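PDB 2ZQE: MutS2 protein from Thermus thermophilus, which carries in its Smr domain, the fragment modelled here, an endonuclease that probably acts on DNA to suppress homologous recombination. Local coordinates for residues Val4-Arg10 / Thr35-Gly41; Lys59-Ala65 / Thr77-Arg82. All blocks are in the same frame, centred on the assembly; numbering follows the deposited sequence.

Contact 1 (Val4-Arg10 / Thr35-Gly41); sequences VKEVDLR and TLRLLHG
Two parallel neighbouring strands, 6-8 and 35-39, pair here as the ends of a right-handed beta-alpha-beta crossover whose connection is helix 14-30; strand 6-8 lies at the edge of the domain's mixed four-stranded sheet. The strand axes approach to 4.8 Å at 19°, with Glu6 beside Arg37 (CA-CA 4.5 Å), Val7 beside Leu38 (5.3 Å) and Asp8 beside Leu39 (4.8 Å). The hydrogen-bond ladder zigzags as parallel strands demand: Arg37 N to Lys5 O 2.9 Å, Val7 N to Arg37 O 3.0 Å, Leu39 N to Val7 O 2.9 Å, Leu9 N to Leu39 O 2.7 Å. Ahead of it, a water bridges Lys5 N (3.0 Å) and Thr35 O (2.8 Å). On the face of Glu6 and Arg37, an extended Glu6 (chi1 and chi2 both t) salt-bridges Arg37, OE2 lying 2.8 Å from NE and 2.9 Å from NH2. Farther along, Asp8 OD1 accepts from Arg10 N at 3.1 Å, an Asx turn that ends the strand; the same carboxylate clamps the Arg10 side chain (NH2 to OD2 2.9 Å), and Leu39 CD2 lies over one face of that guanidinium. On the face of Val7 and Leu38 the contacts are apolar: Val7 CG2 meets Leu36 CD1 at 4.1 Å, and Leu9 CD1 meets Leu38 CB at 4.0 Å. Val7 and Leu9 pack on helix 14-30, Leu9 and Leu38 reach Ile51 of helix 46-57, and strand 76-81 flanks strand 35-39 on its other edge.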
ATOM      1  N   VAL A   4      10.891  -0.117   8.143  1.00 16.01           N
ATOM      2  CA  VAL A   4      10.066   0.535   7.076  1.00 15.47           C
ATOM      3  C   VAL A   4       8.614   0.640   7.540  1.00 15.06           C
ATOM      4  O   VAL A   4       8.034  -0.354   7.984  1.00 15.42           O
ATOM      5  CB  VAL A   4      10.151  -0.246   5.738  1.00 15.67           C
ATOM      6  CG1 VAL A   4       9.151   0.300   4.697  1.00 14.95           C
ATOM      7  CG2 VAL A   4      11.580  -0.221   5.181  1.00 15.80           C
ATOM      8  N   LYS A   5       8.041   1.840   7.452  1.00 14.23           N
ATOM      9  CA  LYS A   5       6.666   2.090   7.885  1.00 13.91           C
ATOM     10  C   LYS A   5       5.710   1.103   7.216  1.00 13.15           C
ATOM     11  O   LYS A   5       5.750   0.921   6.008  1.00 12.58           O
ATOM     12  CB  LYS A   5       6.251   3.524   7.567  1.00 14.31           C
ATOM     13  CG  LYS A   5       4.826   3.854   7.954  1.00 16.74           C
ATOM     14  CD  LYS A   5       4.478   5.294   7.649  1.00 19.94           C
ATOM     15  CE  LYS A   5       3.064   5.615   8.086  1.00 22.27           C
ATOM     16  NZ  LYS A   5       2.753   4.971   9.386  1.00 22.19           N
ATOM     17  N   GLU A   6       4.872   0.460   8.020  1.00 13.22           N
ATOM     18  CA  GLU A   6       3.920  -0.519   7.511  1.00 12.68           C
ATOM     19  C   GLU A   6       2.552  -0.231   8.091  1.00 12.25           C
ATOM     20  O   GLU A   6       2.424   0.042   9.292  1.00 12.91           O
ATOM     21  CB  GLU A   6       4.346  -1.946   7.862  1.00 12.71           C
ATOM     22  CG  GLU A   6       3.424  -3.030   7.280  1.00 14.21           C
ATOM     23  CD  GLU A   6       3.976  -4.424   7.460  1.00 15.13           C
ATOM     24  OE1 GLU A   6       3.733  -5.045   8.527  1.00 18.84           O
ATOM     25  OE2 GLU A   6       4.639  -4.914   6.529  1.00 20.56           O
ATOM     26  N   VAL A   7       1.539  -0.280   7.234  1.00 10.75           N
ATOM     27  CA  VAL A   7       0.149  -0.130   7.662  1.00 10.44           C
ATOM     28  C   VAL A   7      -0.622  -1.434   7.409  1.00  9.34           C
ATOM     29  O   VAL A   7      -0.571  -1.999   6.321  1.00  8.04           O
ATOM     30  CB  VAL A   7      -0.550   1.051   6.967  1.00 11.22           C
ATOM     31  CG1 VAL A   7      -1.990   1.178   7.448  1.00 14.16           C
ATOM     32  CG2 VAL A   7       0.236   2.355   7.236  1.00 12.89           C
ATOM     33  N   ASP A   8      -1.318  -1.896   8.442  1.00  8.07           N
ATOM     34  CA  ASP A   8      -2.049  -3.151   8.381  1.00  8.06           C
ATOM     35  C   ASP A   8      -3.494  -2.889   7.982  1.00  7.90           C
ATOM     36  O   ASP A   8      -4.301  -2.394   8.784  1.00  8.02           O
ATOM     37  CB  ASP A   8      -1.961  -3.867   9.739  1.00  7.91           C
ATOM     38  CG  ASP A   8      -2.468  -5.287   9.689  1.00  8.23           C
ATOM     39  OD1 ASP A   8      -3.147  -5.654   8.708  1.00  8.11           O
ATOM     40  OD2 ASP A   8      -2.175  -6.056  10.633  1.00  8.51           O
ATOM     41  N   LEU A   9      -3.807  -3.233   6.737  1.00  6.30           N
ATOM     42  CA  LEU A   9      -5.138  -3.041   6.162  1.00  6.36           C
ATOM     43  C   LEU A   9      -6.012  -4.301   6.193  1.00  6.25           C
ATOM     44  O   LEU A   9      -7.134  -4.295   5.702  1.00  5.95           O
ATOM     45  CB  LEU A   9      -4.978  -2.591   4.704  1.00  6.57           C
ATOM     46  CG  LEU A   9      -4.039  -1.396   4.559  1.00  6.45           C
ATOM     47  CD1 LEU A   9      -3.551  -1.297   3.122  1.00  8.32           C
ATOM     48  CD2 LEU A   9      -4.732  -0.109   4.974  1.00  7.60           C
ATOM     49  N   ARG A  10      -5.485  -5.400   6.723  1.00  6.85           N
ATOM     50  CA  ARG A  10      -6.230  -6.653   6.706  1.00  7.14           C
ATOM     51  C   ARG A  10      -7.468  -6.493   7.559  1.00  7.76           C
ATOM     52  O   ARG A  10      -7.400  -5.874   8.622  1.00 10.24           O
ATOM     53  CB  ARG A  10      -5.374  -7.800   7.231  1.00  6.83           C
ATOM     54  CG  ARG A  10      -4.139  -8.021   6.386  1.00  6.33           C
ATOM     55  CD  ARG A  10      -3.223  -9.043   7.030  1.00  7.48           C
ATOM     56  NE  ARG A  10      -2.679  -8.570   8.302  1.00  8.09           N
ATOM     57  CZ  ARG A  10      -1.943  -9.322   9.116  1.00  9.22           C
ATOM     58  NH1 ARG A  10      -1.656 -10.571   8.776  1.00 10.24           N
ATOM     59  NH2 ARG A  10      -1.491  -8.825  10.260  1.00 10.84           N
ATOM     60  N   THR A  35       9.626   5.078   1.418  1.00  8.33           N
ATOM     61  CA  THR A  35       8.971   3.787   1.195  1.00  8.55           C
ATOM     62  C   THR A  35       7.855   3.582   2.211  1.00  8.53           C
ATOM     63  O   THR A  35       7.970   4.040   3.356  1.00  7.75           O
ATOM     64  CB  THR A  35       9.980   2.623   1.308  1.00  9.44           C
ATOM     65  OG1 THR A  35      11.145   2.928   0.523  1.00 12.94           O
ATOM     66  CG2 THR A  35       9.378   1.316   0.790  1.00  9.59           C
ATOM     67  N   LEU A  36       6.816   2.859   1.790  1.00  7.05           N
ATOM     68  CA  LEU A  36       5.687   2.511   2.641  1.00  6.87           C
ATOM     69  C   LEU A  36       5.212   1.110   2.291  1.00  6.44           C
ATOM     70  O   LEU A  36       4.998   0.795   1.119  1.00  6.33           O
ATOM     71  CB  LEU A  36       4.547   3.511   2.423  1.00  6.85           C
ATOM     72  CG  LEU A  36       3.204   3.224   3.088  1.00  6.74           C
ATOM     73  CD1 LEU A  36       3.296   3.228   4.605  1.00 10.36           C
ATOM     74  CD2 LEU A  36       2.191   4.235   2.588  1.00  8.79           C
ATOM     75  N   ARG A  37       5.043   0.275   3.309  1.00  5.92           N
ATOM     76  CA  ARG A  37       4.511  -1.080   3.096  1.00  5.90           C
ATOM     77  C   ARG A  37       3.029  -1.134   3.421  1.00  5.85           C
ATOM     78  O   ARG A  37       2.602  -0.682   4.472  1.00  7.15           O
ATOM     79  CB  ARG A  37       5.260  -2.103   3.947  1.00  5.89           C
ATOM     80  CG  ARG A  37       6.661  -2.412   3.437  1.00  8.19           C
ATOM     81  CD  ARG A  37       7.482  -3.145   4.508  1.00  9.98           C
ATOM     82  NE  ARG A  37       6.855  -4.393   4.968  1.00 12.16           N
ATOM     83  CZ  ARG A  37       6.958  -5.584   4.374  1.00 11.21           C
ATOM     84  NH1 ARG A  37       7.655  -5.739   3.255  1.00 12.95           N
ATOM     85  NH2 ARG A  37       6.330  -6.627   4.899  1.00 12.35           N
ATOM     86  N   LEU A  38       2.247  -1.677   2.489  1.00  4.90           N
ATOM     87  CA  LEU A  38       0.818  -1.857   2.686  1.00  5.02           C
ATOM     88  C   LEU A  38       0.520  -3.337   2.879  1.00  4.82           C
ATOM     89  O   LEU A  38       0.541  -4.121   1.939  1.00  5.56           O
ATOM     90  CB  LEU A  38       0.045  -1.287   1.480  1.00  4.80           C
ATOM     91  CG  LEU A  38       0.387   0.165   1.152  1.00  4.74           C
ATOM     92  CD1 LEU A  38      -0.316   0.568  -0.155  1.00  5.32           C
ATOM     93  CD2 LEU A  38      -0.001   1.110   2.282  1.00  6.21           C
ATOM     94  N   LEU A  39       0.277  -3.719   4.128  1.00  4.40           N
ATOM     95  CA  LEU A  39      -0.050  -5.102   4.452  1.00  4.96           C
ATOM     96  C   LEU A  39      -1.553  -5.307   4.304  1.00  5.69           C
ATOM     97  O   LEU A  39      -2.332  -4.935   5.193  1.00  5.50           O
ATOM     98  CB  LEU A  39       0.416  -5.399   5.886  1.00  4.70           C
ATOM     99  CG  LEU A  39       0.031  -6.736   6.524  1.00  5.05           C
ATOM    100  CD1 LEU A  39       0.474  -7.885   5.634  1.00  6.15           C
ATOM    101  CD2 LEU A  39       0.630  -6.838   7.937  1.00  6.10           C
ATOM    102  N   HIS A  40      -1.962  -5.884   3.173  1.00  5.41           N
ATOM    103  CA  HIS A  40      -3.398  -6.102   2.908  1.00  5.13           C
ATOM    104  C   HIS A  40      -3.801  -7.560   2.925  1.00  5.31           C
ATOM    105  O   HIS A  40      -4.993  -7.888   2.895  1.00  5.18           O
ATOM    106  CB  HIS A  40      -3.810  -5.506   1.559  1.00  5.07           C
ATOM    107  CG  HIS A  40      -2.802  -5.711   0.471  1.00  5.10           C
ATOM    108  ND1 HIS A  40      -2.516  -6.949  -0.062  1.00  5.91           N
ATOM    109  CD2 HIS A  40      -2.031  -4.826  -0.198  1.00  4.60           C
ATOM    110  CE1 HIS A  40      -1.611  -6.818  -1.014  1.00  7.06           C
ATOM    111  NE2 HIS A  40      -1.288  -5.540  -1.108  1.00  5.76           N
ATOM    112  N   GLY A  41      -2.799  -8.429   2.929  1.00  5.82           N
ATOM    113  CA  GLY A  41      -3.029  -9.851   2.928  1.00  6.14           C
ATOM    114  C   GLY A  41      -3.430 -10.381   1.572  1.00  7.14           C
ATOM    115  O   GLY A  41      -3.539  -9.631   0.590  1.00  6.30           O
TER
HETATM  116  O   HOH W   1       9.313   3.907   5.755  1.00 16.62           O

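Contact 2 (Lys59-Ala65 / Thr77-Arg82); sequences KRVESFA and TVVALR
Arg82, Ala80 and Glu62 have the most surface buried where strands 61-66 and 76-81 pair as an antiparallel hairpin, and all three lie at or beside a classic beta bulge. Ala80 is its pivot: its O accepts from both Glu62 N (2.8 Å) and Ser63 N (3.3 Å), while its N donates to Ser63 O at 2.8 Å. Glu62 leaves the extended conformation (phi/psi -84/-52), so the register slips by one between Val61-Leu81 and Ser63-Ala80. Glu62 CB points toward the 77-82 segment and sits 4.0 Å from Arg82 CG. Arg82 closes the pairing: its N donates to Arg60 O at 3.0 Å, and its side chain reaches across the 59-65 segment, with Arg82 CD 3.4 Å from Lys59 O. Beyond the bulge the ladder is regular, with segment axes 4.7 Å apart at 166°. Phe64 and Val79 form a non-hydrogen-bonded pair (CA-CA 4.4 Å), and Ala65 and Val78 a hydrogen-bonded one (Ala65 N to Val78 O 3.1 Å, Val78 N to Ala65 O 2.8 Å). Phe64, chi1 p, turns its ring away, though its CB stays 3.9 Å from Thr77 CG2; Val61 CG1 touches Val79 CG1 at 3.9 Å. Val61, Phe64 and Thr77 pack against Leu55 of helix 46-57. All six hydrogen bonds between the segments are main chain to main chain and side chains add only packing, so the pairing depends little on side-chain polarity; the bulge keeps the bonding going where the strand turns its corner.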
ATOM      1  N   LYS A  59      -0.679  10.375  -7.627  1.00 10.81           N
ATOM      2  CA  LYS A  59       0.495  11.198  -7.947  1.00 11.55           C
ATOM      3  C   LYS A  59       1.577  11.253  -6.853  1.00 11.23           C
ATOM      4  O   LYS A  59       2.658  11.824  -7.074  1.00 11.51           O
ATOM      5  CB  LYS A  59       0.056  12.601  -8.371  1.00 12.49           C
ATOM      6  CG  LYS A  59      -0.637  12.589  -9.726  1.00 16.12           C
ATOM      7  CD  LYS A  59      -1.134  13.969 -10.128  1.00 20.44           C
ATOM      8  CE  LYS A  59      -1.673  13.953 -11.561  1.00 23.28           C
ATOM      9  NZ  LYS A  59      -2.923  13.155 -11.665  1.00 25.13           N
ATOM     10  N   ARG A  60       1.291  10.671  -5.689  1.00  9.56           N
ATOM     11  CA  ARG A  60       2.268  10.578  -4.603  1.00  9.28           C
ATOM     12  C   ARG A  60       3.188   9.377  -4.749  1.00  9.23           C
ATOM     13  O   ARG A  60       4.147   9.237  -3.986  1.00 10.46           O
ATOM     14  CB  ARG A  60       1.568  10.503  -3.252  1.00  9.45           C
ATOM     15  CG  ARG A  60       0.870  11.803  -2.900  1.00  8.06           C
ATOM     16  CD  ARG A  60      -0.069  11.630  -1.736  1.00  9.27           C
ATOM     17  NE  ARG A  60      -1.133  10.675  -2.048  1.00  7.67           N
ATOM     18  CZ  ARG A  60      -2.192  10.463  -1.272  1.00  8.52           C
ATOM     19  NH1 ARG A  60      -2.325  11.156  -0.144  1.00 10.06           N
ATOM     20  NH2 ARG A  60      -3.115   9.572  -1.616  1.00  9.51           N
ATOM     21  N   VAL A  61       2.873   8.511  -5.710  1.00  8.17           N
ATOM     22  CA  VAL A  61       3.560   7.223  -5.865  1.00  7.88           C
ATOM     23  C   VAL A  61       4.535   7.271  -7.038  1.00  8.01           C
ATOM     24  O   VAL A  61       4.165   7.648  -8.155  1.00  8.38           O
ATOM     25  CB  VAL A  61       2.535   6.079  -6.102  1.00  7.52           C
ATOM     26  CG1 VAL A  61       3.229   4.749  -6.385  1.00  8.43           C
ATOM     27  CG2 VAL A  61       1.584   5.959  -4.924  1.00  7.23           C
ATOM     28  N   GLU A  62       5.780   6.875  -6.778  1.00  8.10           N
ATOM     29  CA  GLU A  62       6.751   6.698  -7.849  1.00  9.53           C
ATOM     30  C   GLU A  62       6.595   5.312  -8.481  1.00  9.27           C
ATOM     31  O   GLU A  62       6.496   5.183  -9.698  1.00  9.71           O
ATOM     32  CB  GLU A  62       8.161   6.903  -7.339  1.00 10.40           C
ATOM     33  CG  GLU A  62       9.192   6.798  -8.443  1.00 15.90           C
ATOM     34  CD  GLU A  62      10.547   7.268  -8.011  1.00 22.20           C
ATOM     35  OE1 GLU A  62      11.168   6.578  -7.167  1.00 24.36           O
ATOM     36  OE2 GLU A  62      10.988   8.322  -8.532  1.00 24.80           O
ATOM     37  N   SER A  63       6.599   4.274  -7.648  1.00  8.02           N
ATOM     38  CA  SER A  63       6.404   2.915  -8.154  1.00  7.67           C
ATOM     39  C   SER A  63       5.889   2.027  -7.030  1.00  6.66           C
ATOM     40  O   SER A  63       5.909   2.421  -5.864  1.00  6.49           O
ATOM     41  CB  SER A  63       7.710   2.362  -8.734  1.00  7.41           C
ATOM     42  OG  SER A  63       8.719   2.244  -7.732  1.00  7.17           O
ATOM     43  N   PHE A  64       5.375   0.861  -7.387  1.00  6.07           N
ATOM     44  CA  PHE A  64       4.953  -0.105  -6.371  1.00  4.69           C
ATOM     45  C   PHE A  64       5.116  -1.504  -6.923  1.00  5.10           C
ATOM     46  O   PHE A  64       5.166  -1.694  -8.146  1.00  5.08           O
ATOM     47  CB  PHE A  64       3.493   0.138  -5.954  1.00  5.04           C
ATOM     48  CG  PHE A  64       2.511  -0.130  -7.059  1.00  3.99           C
ATOM     49  CD1 PHE A  64       2.038  -1.422  -7.287  1.00  3.85           C
ATOM     50  CD2 PHE A  64       2.074   0.906  -7.883  1.00  6.28           C
ATOM     51  CE1 PHE A  64       1.132  -1.682  -8.331  1.00  5.96           C
ATOM     52  CE2 PHE A  64       1.179   0.656  -8.917  1.00  5.69           C
ATOM     53  CZ  PHE A  64       0.712  -0.635  -9.142  1.00  6.56           C
ATOM     54  N   ALA A  65       5.193  -2.478  -6.018  1.00  4.63           N
ATOM     55  CA  ALA A  65       5.347  -3.886  -6.392  1.00  5.07           C
ATOM     56  C   ALA A  65       4.972  -4.759  -5.217  1.00  4.64           C
ATOM     57  O   ALA A  65       5.000  -4.305  -4.077  1.00  4.95           O
ATOM     58  CB  ALA A  65       6.787  -4.172  -6.775  1.00  4.89           C
ATOM     59  N   THR A  77       1.994  -4.796  -0.511  1.00  4.50           N
ATOM     60  CA  THR A  77       2.418  -3.933  -1.613  1.00  4.14           C
ATOM     61  C   THR A  77       3.425  -2.935  -1.071  1.00  3.81           C
ATOM     62  O   THR A  77       3.154  -2.193  -0.120  1.00  4.85           O
ATOM     63  CB  THR A  77       1.236  -3.172  -2.261  1.00  4.19           C
ATOM     64  OG1 THR A  77       0.329  -4.105  -2.843  1.00  4.41           O
ATOM     65  CG2 THR A  77       1.762  -2.250  -3.365  1.00  3.60           C
ATOM     66  N   VAL A  78       4.603  -2.929  -1.689  1.00  3.76           N
ATOM     67  CA  VAL A  78       5.678  -2.037  -1.285  1.00  4.27           C
ATOM     68  C   VAL A  78       5.680  -0.828  -2.208  1.00  4.35           C
ATOM     69  O   VAL A  78       5.843  -0.968  -3.413  1.00  5.21           O
ATOM     70  CB  VAL A  78       7.036  -2.772  -1.368  1.00  3.61           C
ATOM     71  CG1 VAL A  78       8.165  -1.880  -0.856  1.00  5.09           C
ATOM     72  CG2 VAL A  78       6.970  -4.061  -0.556  1.00  5.56           C
ATOM     73  N   VAL A  79       5.495   0.347  -1.612  1.00  4.27           N
ATOM     74  CA  VAL A  79       5.339   1.598  -2.359  1.00  4.85           C
ATOM     75  C   VAL A  79       6.589   2.465  -2.232  1.00  5.59           C
ATOM     76  O   VAL A  79       7.042   2.761  -1.121  1.00  5.52           O
ATOM     77  CB  VAL A  79       4.095   2.401  -1.852  1.00  4.44           C
ATOM     78  CG1 VAL A  79       3.874   3.655  -2.686  1.00  6.16           C
ATOM     79  CG2 VAL A  79       2.805   1.525  -1.863  1.00  5.30           C
ATOM     80  N   ALA A  80       7.141   2.854  -3.378  1.00  5.57           N
ATOM     81  CA  ALA A  80       8.184   3.872  -3.435  1.00  7.29           C
ATOM     82  C   ALA A  80       7.509   5.218  -3.622  1.00  7.72           C
ATOM     83  O   ALA A  80       6.809   5.444  -4.615  1.00  8.08           O
ATOM     84  CB  ALA A  80       9.130   3.603  -4.580  1.00  6.95           C
ATOM     85  N   LEU A  81       7.751   6.127  -2.689  1.00  9.11           N
ATOM     86  CA  LEU A  81       7.088   7.420  -2.692  1.00 10.72           C
ATOM     87  C   LEU A  81       7.862   8.458  -3.487  1.00 12.41           C
ATOM     88  O   LEU A  81       9.098   8.425  -3.536  1.00 12.61           O
ATOM     89  CB  LEU A  81       6.913   7.897  -1.246  1.00 10.92           C
ATOM     90  CG  LEU A  81       6.104   6.934  -0.362  1.00 12.23           C
ATOM     91  CD1 LEU A  81       6.369   7.162   1.109  1.00 14.61           C
ATOM     92  CD2 LEU A  81       4.623   7.066  -0.689  1.00 15.49           C
ATOM     93  N   ARG A  82       7.146   9.387  -4.103  1.00 14.22           N
ATOM     94  CA  ARG A  82       7.832  10.546  -4.652  1.00 17.09           C
ATOM     95  C   ARG A  82       8.360  11.406  -3.495  1.00 18.14           C
ATOM     96  O   ARG A  82       7.696  11.541  -2.460  1.00 18.48           O
ATOM     97  CB  ARG A  82       6.941  11.326  -5.619  1.00 18.06           C
ATOM     98  CG  ARG A  82       7.077  10.786  -7.038  1.00 21.60           C
ATOM     99  CD  ARG A  82       5.940  11.213  -7.915  1.00 27.30           C
ATOM    100  NE  ARG A  82       6.326  12.214  -8.908  1.00 30.64           N
ATOM    101  CZ  ARG A  82       6.131  13.523  -8.786  1.00 32.74           C
ATOM    102  NH1 ARG A  82       5.567  14.024  -7.688  1.00 35.08           N
ATOM    103  NH2 ARG A  82       6.509  14.336  -9.763  1.00 32.73           N
TER

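Strands 35-39 and 76-81 are sheet neighbours, so contact 1 and contact 2 flank a shared antiparallel seam, their centres 12 Å apart: Leu38 N lies 2.8 Å from Thr77 O, His40 NE2 2.8 Å from Thr77 OG1, and Leu38 CD1 packs 3.7 Å from Val79 CG2. Each contact joins an inner strand to an outermost one, and both are partly buried. Buried Leu38 and Val79 sit centrally, whereas Glu6, Ser63 and Ala65 lie exposed on the edge strands. Contact 1 is parallel, spans a helix and adds a salt bridge across its strands; contact 2 closes a local hairpin and relies on bulged backbone pairing. Helix 46-57 receives side chains from both.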